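Local coordinates for protein glycerophosphodiester phosphodiesterase (Thermotoga maritima, PDB 1O1Z) that belongs to the glycerophosphodiester phosphodiesterase family and folds as a TIM barrel, with a sodium ion bound in the crystal, at residues I108-R113 against E141-T146; D137-K142 against Y148-D153; L46-S51 against D117-I122; I130-D135 against S174-Y179. All coordinates share one frame; numbering follows the deposited sequence.

Following the chain, strand 43-50 is the first element to take part, and interaction 3 ties it to helix 116-123 across 65 intervening residues. Interaction 1 starts inside that interval, at strand 105-110, and closes beyond it on the end of helix 136-142, so interactions 1 and 3 cross. Interaction 4, joining strands 129-133 and 174-178, opens before interaction 1 is complete and crosses it too. Within its span lies interaction 2, a short closure of helix 136-142 on strand 148-151. Interactions 1, 2 and 3 pack outer helices, or the turn following one, on barrel strands, whereas interaction 4 lies between two strands separated by 148-151. A K142–D117 salt bridge connects the helices of interactions 1 and 3.

Interaction 1. Residues I108-R113 against E141-T146; sequences IEIKER and EKFKGT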
# COMPACT_ATOMS: atom_id res chain seq x y z
N ILE A 108 -1.07 -2.85 -3.57
CA ILE A 108 -0.79 -1.94 -4.67
C ILE A 108 -1.56 -0.65 -4.47
O ILE A 108 -2.77 -0.65 -4.58
CB ILE A 108 -1.21 -2.60 -6.00
CG1 ILE A 108 -0.49 -3.92 -6.24
CG2 ILE A 108 -0.99 -1.68 -7.19
CD1 ILE A 108 -1.08 -4.77 -7.34
N GLU A 109 -0.85 0.45 -4.21
CA GLU A 109 -1.47 1.75 -4.12
C GLU A 109 -1.49 2.35 -5.51
O GLU A 109 -0.46 2.59 -6.13
CB GLU A 109 -0.78 2.69 -3.13
CG GLU A 109 -1.51 4.03 -3.09
CD GLU A 109 -0.92 5.11 -2.22
OE1 GLU A 109 -0.05 4.83 -1.38
OE2 GLU A 109 -1.35 6.28 -2.41
N ILE A 110 -2.70 2.65 -5.98
CA ILE A 110 -2.89 3.26 -7.28
C ILE A 110 -2.69 4.75 -7.14
O ILE A 110 -3.48 5.43 -6.46
CB ILE A 110 -4.31 3.00 -7.79
CG1 ILE A 110 -4.72 1.54 -7.68
CG2 ILE A 110 -4.40 3.55 -9.22
CD1 ILE A 110 -4.05 0.68 -8.63
N LYS A 111 -1.68 5.30 -7.80
CA LYS A 111 -1.41 6.73 -7.70
C LYS A 111 -2.11 7.58 -8.77
O LYS A 111 -2.22 8.80 -8.62
CB LYS A 111 0.12 6.97 -7.79
CG LYS A 111 0.90 6.45 -6.61
CD LYS A 111 0.49 7.17 -5.31
CE LYS A 111 1.52 7.15 -4.22
NZ LYS A 111 1.00 7.87 -3.00
N GLU A 112 -2.54 6.92 -9.84
CA GLU A 112 -3.14 7.54 -11.03
C GLU A 112 -4.33 6.72 -11.52
O GLU A 112 -4.18 5.52 -11.78
CB GLU A 112 -2.11 7.55 -12.17
CG GLU A 112 -0.84 8.25 -11.81
CD GLU A 112 0.22 8.18 -12.90
OE1 GLU A 112 0.09 7.33 -13.84
OE2 GLU A 112 1.17 8.96 -12.78
N ARG A 113 -5.50 7.36 -11.65
CA ARG A 113 -6.67 6.65 -12.19
C ARG A 113 -6.39 6.01 -13.52
O ARG A 113 -6.86 4.92 -13.81
CB ARG A 113 -7.89 7.58 -12.30
CG ARG A 113 -9.03 7.05 -13.21
CD ARG A 113 -10.23 8.00 -13.30
NE ARG A 113 -11.07 7.96 -12.07
CZ ARG A 113 -12.08 7.15 -11.89
NH1 ARG A 113 -12.35 6.25 -12.85
NH2 ARG A 113 -12.83 7.21 -10.77
N GLU A 141 -15.86 2.43 -8.07
CA GLU A 141 -16.31 2.34 -9.44
C GLU A 141 -15.66 1.22 -10.24
O GLU A 141 -16.32 0.60 -11.08
CB GLU A 141 -16.08 3.68 -10.14
CG GLU A 141 -16.95 4.79 -9.59
CD GLU A 141 -16.49 6.19 -9.98
OE1 GLU A 141 -15.63 6.30 -10.89
OE2 GLU A 141 -17.00 7.18 -9.39
N LYS A 142 -14.37 1.00 -10.03
CA LYS A 142 -13.60 0.12 -10.92
C LYS A 142 -13.06 -1.13 -10.27
O LYS A 142 -12.64 -2.06 -10.98
CB LYS A 142 -12.43 0.88 -11.55
CG LYS A 142 -12.88 1.93 -12.55
CD LYS A 142 -11.72 2.52 -13.35
CE LYS A 142 -11.25 1.62 -14.45
NZ LYS A 142 -12.07 1.80 -15.69
N PHE A 143 -13.06 -1.20 -8.93
CA PHE A 143 -12.40 -2.31 -8.23
C PHE A 143 -13.37 -3.26 -7.53
O PHE A 143 -12.96 -4.09 -6.73
CB PHE A 143 -11.33 -1.75 -7.29
CG PHE A 143 -10.11 -1.23 -8.01
CD1 PHE A 143 -10.12 -0.00 -8.65
CD2 PHE A 143 -8.96 -2.01 -8.11
CE1 PHE A 143 -9.02 0.44 -9.34
CE2 PHE A 143 -7.85 -1.56 -8.82
CZ PHE A 143 -7.87 -0.33 -9.42
N LYS A 144 -14.66 -3.17 -7.85
CA LYS A 144 -15.57 -4.16 -7.32
C LYS A 144 -15.14 -5.54 -7.75
O LYS A 144 -14.67 -5.74 -8.87
CB LYS A 144 -17.01 -3.89 -7.73
CG LYS A 144 -17.64 -2.61 -7.18
CD LYS A 144 -17.56 -2.58 -5.67
CE LYS A 144 -18.43 -1.55 -5.02
NZ LYS A 144 -18.27 -1.74 -3.56
N GLY A 145 -15.32 -6.50 -6.86
CA GLY A 145 -14.86 -7.86 -7.12
C GLY A 145 -13.38 -8.13 -6.91
O GLY A 145 -12.87 -9.20 -7.25
N THR A 146 -12.68 -7.17 -6.32
CA THR A 146 -11.31 -7.31 -5.85
C THR A 146 -11.28 -6.88 -4.39
O THR A 146 -12.24 -6.25 -3.90
CB THR A 146 -10.32 -6.41 -6.63
OG1 THR A 146 -10.45 -5.02 -6.23
CG2 THR A 146 -10.50 -6.47 -8.14
O HOH W 1 -14.60 4.93 -12.95
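Carboxylate oxygen OE1 of E141 is gripped twice from the R113 side. R113 NH2 donates to E141 OE1 at 2.9 Å, a salt bridge with a bent N-H...O angle of 146°, and a water accepts from R113 NH1 at 2.6 Å while donating to E141 OE1 at 2.7 Å. The direct donor stands above the carboxylate plane, 45° out of it, whereas the water lies at the guanidinium edge, in its plane. R113 reaches this far because CG is anti to the backbone N (chi1 163°) and the chain bends at chi3. K142 CD lies 3.8 Å from R113 NH1, but the ammonium of K142 pairs with D117. In the TIM barrel, residues 108-113 run off the end of strand 105-110, while segment 141-146 leads from helix 136-142 into a type II turn. I110 and F143 point at each other, CD1 of I110 standing 4.0 Å from CZ of F143, oblique to the ring; V119 also packs on I110. The turn is braced by T146, whose backbone N and OG1 both donate to F143 O; T146 OG1 is the nearer, at 2.7 Å, and meets a lone pair of that oxygen in the carbonyl plane.

Interaction 2. Residues D137-K142 against Y148-D153; sequences DLLDEK and YGYLID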
# COMPACT_ATOMS: atom_id res chain seq x y z
N ASP A 137 -13.64 7.00 -4.79
CA ASP A 137 -14.59 6.77 -5.89
C ASP A 137 -14.00 5.82 -6.92
O ASP A 137 -14.71 5.00 -7.48
CB ASP A 137 -15.00 8.04 -6.60
CG ASP A 137 -15.80 9.01 -5.75
OD1 ASP A 137 -16.21 8.69 -4.60
OD2 ASP A 137 -16.08 10.14 -6.20
N LEU A 138 -12.72 5.95 -7.22
CA LEU A 138 -12.07 5.07 -8.19
C LEU A 138 -12.22 3.62 -7.77
O LEU A 138 -12.56 2.75 -8.58
CB LEU A 138 -10.60 5.44 -8.34
CG LEU A 138 -9.74 4.44 -9.12
CD1 LEU A 138 -10.21 4.38 -10.56
CD2 LEU A 138 -8.28 4.83 -8.99
N LEU A 139 -11.98 3.37 -6.49
CA LEU A 139 -12.05 1.99 -5.98
C LEU A 139 -13.48 1.48 -6.10
O LEU A 139 -13.72 0.37 -6.58
CB LEU A 139 -11.57 1.92 -4.53
CG LEU A 139 -10.09 2.29 -4.36
CD1 LEU A 139 -9.74 2.40 -2.87
CD2 LEU A 139 -9.18 1.30 -5.06
N ASP A 140 -14.44 2.29 -5.65
CA ASP A 140 -15.84 1.86 -5.69
C ASP A 140 -16.36 1.65 -7.10
O ASP A 140 -17.25 0.81 -7.31
CB ASP A 140 -16.74 2.84 -4.99
CG ASP A 140 -16.48 2.98 -3.51
OD1 ASP A 140 -15.96 2.05 -2.87
OD2 ASP A 140 -16.90 3.99 -2.90
N GLU A 141 -15.86 2.43 -8.07
CA GLU A 141 -16.31 2.34 -9.44
C GLU A 141 -15.66 1.22 -10.24
O GLU A 141 -16.32 0.60 -11.08
CB GLU A 141 -16.08 3.68 -10.14
CG GLU A 141 -16.95 4.79 -9.59
CD GLU A 141 -16.49 6.19 -9.98
OE1 GLU A 141 -15.63 6.30 -10.89
OE2 GLU A 141 -17.00 7.18 -9.39
N LYS A 142 -14.37 1.00 -10.03
CA LYS A 142 -13.60 0.12 -10.92
C LYS A 142 -13.06 -1.13 -10.27
O LYS A 142 -12.64 -2.06 -10.98
CB LYS A 142 -12.43 0.88 -11.55
CG LYS A 142 -12.88 1.93 -12.55
CD LYS A 142 -11.72 2.52 -13.35
CE LYS A 142 -11.25 1.62 -14.45
NZ LYS A 142 -12.07 1.80 -15.69
N TYR A 148 -10.10 -4.31 -1.93
CA TYR A 148 -9.59 -2.98 -1.89
C TYR A 148 -9.74 -2.36 -0.55
O TYR A 148 -10.58 -2.77 0.26
CB TYR A 148 -10.17 -2.09 -2.97
CG TYR A 148 -11.63 -1.78 -2.93
CD1 TYR A 148 -12.15 -0.79 -2.10
CD2 TYR A 148 -12.49 -2.36 -3.85
CE1 TYR A 148 -13.51 -0.44 -2.14
CE2 TYR A 148 -13.83 -2.00 -3.93
CZ TYR A 148 -14.33 -1.03 -3.07
OH TYR A 148 -15.66 -0.69 -3.18
N GLY A 149 -8.86 -1.38 -0.35
CA GLY A 149 -8.75 -0.68 0.88
C GLY A 149 -8.75 0.81 0.65
O GLY A 149 -8.02 1.35 -0.19
N TYR A 150 -9.57 1.49 1.42
CA TYR A 150 -9.60 2.94 1.37
C TYR A 150 -8.40 3.49 2.14
O TYR A 150 -8.25 3.18 3.32
CB TYR A 150 -10.85 3.46 2.06
CG TYR A 150 -12.18 3.16 1.40
CD1 TYR A 150 -12.32 2.98 0.03
CD2 TYR A 150 -13.33 3.17 2.18
CE1 TYR A 150 -13.59 2.82 -0.55
CE2 TYR A 150 -14.57 2.99 1.62
CZ TYR A 150 -14.69 2.79 0.27
OH TYR A 150 -15.95 2.60 -0.28
N LEU A 151 -7.61 4.36 1.52
CA LEU A 151 -6.61 5.14 2.23
C LEU A 151 -7.28 6.39 2.70
O LEU A 151 -7.88 7.10 1.90
CB LEU A 151 -5.42 5.47 1.33
CG LEU A 151 -4.43 4.33 1.23
CD1 LEU A 151 -3.57 4.41 -0.04
CD2 LEU A 151 -3.53 4.40 2.48
N ILE A 152 -7.14 6.69 3.98
CA ILE A 152 -7.82 7.83 4.58
C ILE A 152 -6.86 8.96 4.87
O ILE A 152 -5.81 8.73 5.47
CB ILE A 152 -8.52 7.34 5.87
CG1 ILE A 152 -9.47 6.17 5.60
CG2 ILE A 152 -9.21 8.50 6.56
CD1 ILE A 152 -9.99 5.51 6.86
N ASP A 153 -7.21 10.17 4.43
CA ASP A 153 -6.45 11.37 4.76
C ASP A 153 -7.40 12.38 5.42
O ASP A 153 -8.55 12.03 5.74
CB ASP A 153 -5.69 11.92 3.52
CG ASP A 153 -6.61 12.46 2.42
OD1 ASP A 153 -7.75 12.84 2.70
OD2 ASP A 153 -6.24 12.55 1.22
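L139 and D140, neighbours on helix 136-142, meet Y148 and Y150 of strand 148-151 in two different ways. This is the second half of a beta-alpha-beta unit of the TIM barrel: the helix follows strand 129-133 and runs nearly antiparallel to the strand it covers. L139 lies over one face of the Y148 ring, its CB 3.9 Å from the ring centroid and 20° off the normal, a CH-pi contact displaced toward the rim. The leucine and the tyrosine run alongside one another, pointing opposite ways. Against Y150 the same leucine comes in differently: its CD1 sits in the plane of the ring, at the edge, 3.9 Å from Y150 CD1, and also 3.4 Å from the carbonyl O of G149. D140 crosses both tyrosines at about a right angle, its carboxylate turned 52° from the Y148 ring and 68° from that of Y150. D140 OD2 forms a salt bridge with R166 of helix 160-170, while the Y148 hydroxyl also has a hydrogen bond with K144. Both phenols donate to D140 OD1, Y148 OH weakly at 2.8 Å and Y150 OH at 2.6 Å, the latter on the syn lone pair.

Interaction 3. Residues L46-S51 against D117-I122; sequences LDVRLS and DAVLEI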
# COMPACT_ATOMS: atom_id res chain seq x y z
N LEU A 46 3.38 -1.05 -2.28
CA LEU A 46 4.10 -0.33 -3.33
C LEU A 46 3.16 0.59 -4.08
O LEU A 46 1.94 0.50 -3.91
CB LEU A 46 4.78 -1.33 -4.26
CG LEU A 46 3.92 -2.36 -4.97
CD1 LEU A 46 3.17 -1.77 -6.17
CD2 LEU A 46 4.76 -3.54 -5.42
N ASP A 47 3.71 1.47 -4.91
CA ASP A 47 2.99 2.53 -5.57
C ASP A 47 3.12 2.37 -7.08
O ASP A 47 4.22 2.15 -7.55
CB ASP A 47 3.62 3.85 -5.21
CG ASP A 47 3.74 4.01 -3.72
OD1 ASP A 47 4.86 3.95 -3.14
OD2 ASP A 47 2.69 4.07 -3.04
N VAL A 48 2.01 2.50 -7.81
CA VAL A 48 2.02 2.32 -9.26
C VAL A 48 1.53 3.52 -10.04
O VAL A 48 0.59 4.23 -9.64
CB VAL A 48 1.27 1.04 -9.73
CG1 VAL A 48 1.95 -0.20 -9.21
CG2 VAL A 48 -0.20 1.06 -9.36
N ARG A 49 2.17 3.70 -11.21
CA ARG A 49 1.92 4.78 -12.15
C ARG A 49 2.14 4.26 -13.57
O ARG A 49 2.63 3.14 -13.76
CB ARG A 49 2.91 5.92 -11.92
CG ARG A 49 2.74 6.61 -10.58
CD ARG A 49 3.70 7.77 -10.42
NE ARG A 49 3.43 8.48 -9.20
CZ ARG A 49 2.54 9.44 -9.05
NH1 ARG A 49 1.79 9.88 -10.06
NH2 ARG A 49 2.41 10.02 -7.85
N LEU A 50 1.81 5.07 -14.55
CA LEU A 50 2.07 4.71 -15.95
C LEU A 50 3.27 5.41 -16.54
O LEU A 50 3.50 6.62 -16.35
CB LEU A 50 0.92 5.06 -16.86
CG LEU A 50 -0.37 4.31 -16.71
CD1 LEU A 50 -1.31 4.76 -17.86
CD2 LEU A 50 -0.18 2.81 -16.70
N SER A 51 4.02 4.63 -17.33
CA SER A 51 5.05 5.15 -18.19
C SER A 51 4.44 5.72 -19.46
O SER A 51 3.22 5.59 -19.71
CB SER A 51 6.02 4.02 -18.56
OG SER A 51 5.34 3.06 -19.36
N ASP A 117 -6.91 0.45 -15.25
CA ASP A 117 -7.27 -0.65 -16.16
C ASP A 117 -6.07 -1.57 -16.40
O ASP A 117 -6.22 -2.80 -16.40
CB ASP A 117 -7.80 -0.11 -17.47
CG ASP A 117 -9.23 0.44 -17.36
OD1 ASP A 117 -9.96 0.09 -16.41
OD2 ASP A 117 -9.70 1.20 -18.20
N ALA A 118 -4.89 -1.00 -16.63
CA ALA A 118 -3.68 -1.80 -16.83
C ALA A 118 -3.31 -2.63 -15.60
O ALA A 118 -2.87 -3.77 -15.72
CB ALA A 118 -2.53 -0.91 -17.24
N VAL A 119 -3.48 -2.06 -14.43
CA VAL A 119 -3.21 -2.77 -13.19
C VAL A 119 -4.18 -3.95 -13.05
O VAL A 119 -3.76 -5.04 -12.69
CB VAL A 119 -3.32 -1.84 -11.97
CG1 VAL A 119 -3.35 -2.63 -10.67
CG2 VAL A 119 -2.17 -0.84 -11.98
N LEU A 120 -5.45 -3.73 -13.30
CA LEU A 120 -6.45 -4.80 -13.18
C LEU A 120 -6.16 -5.93 -14.16
O LEU A 120 -6.29 -7.09 -13.81
CB LEU A 120 -7.86 -4.25 -13.32
CG LEU A 120 -8.27 -3.46 -12.08
CD1 LEU A 120 -9.49 -2.60 -12.35
CD2 LEU A 120 -8.53 -4.46 -10.89
N GLU A 121 -5.74 -5.60 -15.37
CA GLU A 121 -5.46 -6.63 -16.35
C GLU A 121 -4.30 -7.50 -15.92
O GLU A 121 -4.39 -8.75 -15.97
CB GLU A 121 -5.23 -5.98 -17.73
CG GLU A 121 -5.10 -6.99 -18.86
CD GLU A 121 -6.33 -7.89 -19.01
OE1 GLU A 121 -7.48 -7.42 -18.78
OE2 GLU A 121 -6.14 -9.08 -19.35
N ILE A 122 -3.19 -6.89 -15.47
CA ILE A 122 -2.02 -7.66 -15.10
C ILE A 122 -2.27 -8.44 -13.82
O ILE A 122 -1.67 -9.50 -13.58
CB ILE A 122 -0.77 -6.76 -14.98
CG1 ILE A 122 0.48 -7.66 -14.92
CG2 ILE A 122 -0.85 -5.85 -13.82
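V48 and V119 meet methyl to methyl, with V48 CG2 3.8 Å from V119 CG2, and this is the closer of two apolar contacts between strand 43-50 and helix 116-123. The valines approach at a slant. On the strand, the touching branch of V48 sits between the backbone N and the carbonyl carbon, while CG1 lies anti to the carbonyl carbon (chi1 -64°). On the helix, V119 has CG1 anti to its backbone N (chi1 167°), and it is the other methyl, CG2, that touches V48. The second apolar contact is looser: L50 CD2 stands 4.4 Å from A118 CB. L50 starts off to one side of the helix, and the leucine chain brings its methyl end back to the alanine. Together these pairs bury a modest 102 Å². V56 of strand 56-58 adds to the packing, touching V48, A118 and V119, and I110 of strand 105-110 lies against V48.

Polar bonds run within the elements or away from the interface, and no hydrogen bond crosses it. The helix is held by its own backbone, with E121 N to D117 O at 3.0 Å and I122 N to A118 O at 3.1 Å. On the strand, R49 points away from the helix and its guanidinium pairs with E112.

Packing of this kind, with an outer helix laid by aliphatic side chains over the strands of an inner parallel sheet, is characteristic of the TIM barrel.

Interaction 4. Residues I130-D135 against S174-Y179; sequences IFSSFD and SLHVPY
Strands 129-133 and 174-178 belong to the parallel sheet of the TIM barrel, where strand 148-151 pairs with both and separates them; side chains therefore carry the contact. The two short axes pass 8.7 Å apart and diverge by 46°, and no direct hydrogen bond joins the segments. At the centre is the imidazole of H176. I130 CG2 comes to the edge of this ring, near its plane, at 4.0 Å from H176 NE2, and the same methyl lies 3.8 Å from S174 OG. That methyl is anti to the backbone N of I130, while CG1 lies beside that N (chi1 -59°). From further along the strand S132 CB approaches H176 CE1 obliquely, also at 4.0 Å.

Both ring nitrogens have polar partners. S174 OG and H176 NE2 are 2.8 Å apart in a hydrogen bond that links alternate residues of one strand. At the other nitrogen a water bridges the contact, 2.9 Å from H176 ND1 and 2.8 Å from S132 OG. S132 OG also has a hydrogen bond with N107 ND2, and the H176 ring meets that of F202 with the planes at about 45°. At the end of the strand, S133 OG accepts from D135 N at 2.9 Å in an ST turn, leading to D135 as N-cap of helix 136-142.

With a hydroxyl at NE2 and water at ND1, the buried imidazole is tied at two points, which should limit its rotation, while the water adds a polar link between the strands where apolar contact alone is slight.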
# COMPACT_ATOMS: atom_id res chain seq x y z
N ILE A 130 -4.06 -6.52 -2.57
CA ILE A 130 -4.95 -5.52 -2.03
C ILE A 130 -4.71 -4.22 -2.79
O ILE A 130 -3.58 -3.75 -2.82
CB ILE A 130 -4.70 -5.26 -0.53
CG1 ILE A 130 -4.87 -6.52 0.30
CG2 ILE A 130 -5.66 -4.18 -0.02
CD1 ILE A 130 -4.24 -6.40 1.72
N PHE A 131 -5.74 -3.67 -3.42
CA PHE A 131 -5.64 -2.39 -4.15
C PHE A 131 -6.06 -1.29 -3.22
O PHE A 131 -7.13 -1.38 -2.61
CB PHE A 131 -6.54 -2.40 -5.39
CG PHE A 131 -6.23 -3.55 -6.31
CD1 PHE A 131 -5.10 -3.49 -7.14
CD2 PHE A 131 -7.00 -4.70 -6.30
CE1 PHE A 131 -4.81 -4.59 -7.98
CE2 PHE A 131 -6.68 -5.77 -7.13
CZ PHE A 131 -5.56 -5.68 -7.97
N SER A 132 -5.28 -0.24 -3.11
CA SER A 132 -5.66 0.87 -2.28
C SER A 132 -5.44 2.17 -3.02
O SER A 132 -4.74 2.24 -4.04
CB SER A 132 -4.90 0.87 -0.96
OG SER A 132 -3.49 0.91 -1.17
N SER A 133 -6.09 3.21 -2.52
CA SER A 133 -6.00 4.53 -3.10
C SER A 133 -6.65 5.53 -2.16
O SER A 133 -7.58 5.20 -1.41
CB SER A 133 -6.70 4.59 -4.47
OG SER A 133 -6.57 5.88 -5.07
N PHE A 134 -6.18 6.79 -2.22
CA PHE A 134 -6.90 7.87 -1.58
C PHE A 134 -8.13 8.33 -2.41
O PHE A 134 -8.98 9.09 -1.93
CB PHE A 134 -5.94 9.08 -1.37
CG PHE A 134 -4.89 8.85 -0.30
CD1 PHE A 134 -5.19 9.07 1.03
CD2 PHE A 134 -3.63 8.40 -0.63
CE1 PHE A 134 -4.23 8.88 2.02
CE2 PHE A 134 -2.67 8.18 0.36
CZ PHE A 134 -3.00 8.42 1.69
N ASP A 135 -8.21 7.84 -3.66
CA ASP A 135 -9.33 8.10 -4.58
C ASP A 135 -10.41 7.04 -4.34
O ASP A 135 -10.43 5.98 -4.96
CB ASP A 135 -8.78 8.05 -5.99
CG ASP A 135 -9.73 8.53 -7.04
OD1 ASP A 135 -10.97 8.61 -6.81
OD2 ASP A 135 -9.28 8.85 -8.20
N SER A 174 -10.68 -3.56 3.34
CA SER A 174 -9.81 -2.99 4.37
C SER A 174 -9.92 -1.47 4.41
O SER A 174 -10.40 -0.81 3.47
CB SER A 174 -8.37 -3.41 4.10
OG SER A 174 -7.95 -3.07 2.79
N LEU A 175 -9.48 -0.93 5.54
CA LEU A 175 -9.32 0.50 5.74
C LEU A 175 -7.89 0.74 6.17
O LEU A 175 -7.41 0.05 7.06
CB LEU A 175 -10.26 1.01 6.81
CG LEU A 175 -11.74 0.80 6.50
CD1 LEU A 175 -12.61 1.16 7.72
CD2 LEU A 175 -12.19 1.64 5.30
N HIS A 176 -7.23 1.67 5.51
CA HIS A 176 -5.81 1.95 5.72
C HIS A 176 -5.74 3.33 6.33
O HIS A 176 -5.89 4.33 5.63
CB HIS A 176 -5.07 1.88 4.38
CG HIS A 176 -5.13 0.53 3.72
ND1 HIS A 176 -4.14 0.08 2.88
CD2 HIS A 176 -6.06 -0.46 3.78
CE1 HIS A 176 -4.46 -1.13 2.43
NE2 HIS A 176 -5.63 -1.48 2.96
N VAL A 177 -5.55 3.37 7.63
CA VAL A 177 -5.73 4.59 8.41
C VAL A 177 -4.39 5.06 8.98
O VAL A 177 -3.51 4.27 9.33
CB VAL A 177 -6.78 4.40 9.51
CG1 VAL A 177 -8.05 3.73 8.95
CG2 VAL A 177 -6.26 3.57 10.57
N PRO A 178 -4.20 6.36 9.05
CA PRO A 178 -2.99 6.87 9.68
C PRO A 178 -2.99 6.49 11.14
O PRO A 178 -4.02 6.51 11.79
CB PRO A 178 -3.10 8.38 9.51
CG PRO A 178 -4.46 8.65 9.01
CD PRO A 178 -5.08 7.42 8.55
N TYR A 179 -1.84 6.13 11.69
CA TYR A 179 -1.84 5.73 13.11
C TYR A 179 -2.31 6.81 14.09
O TYR A 179 -2.78 6.50 15.18
CB TYR A 179 -0.47 5.16 13.52
CG TYR A 179 0.67 6.10 13.42
CD1 TYR A 179 0.99 6.98 14.45
CD2 TYR A 179 1.53 6.07 12.30
CE1 TYR A 179 2.07 7.82 14.37
CE2 TYR A 179 2.62 6.89 12.23
CZ TYR A 179 2.89 7.77 13.26
OH TYR A 179 3.98 8.60 13.16
O HOH W 2 -2.09 1.21 1.22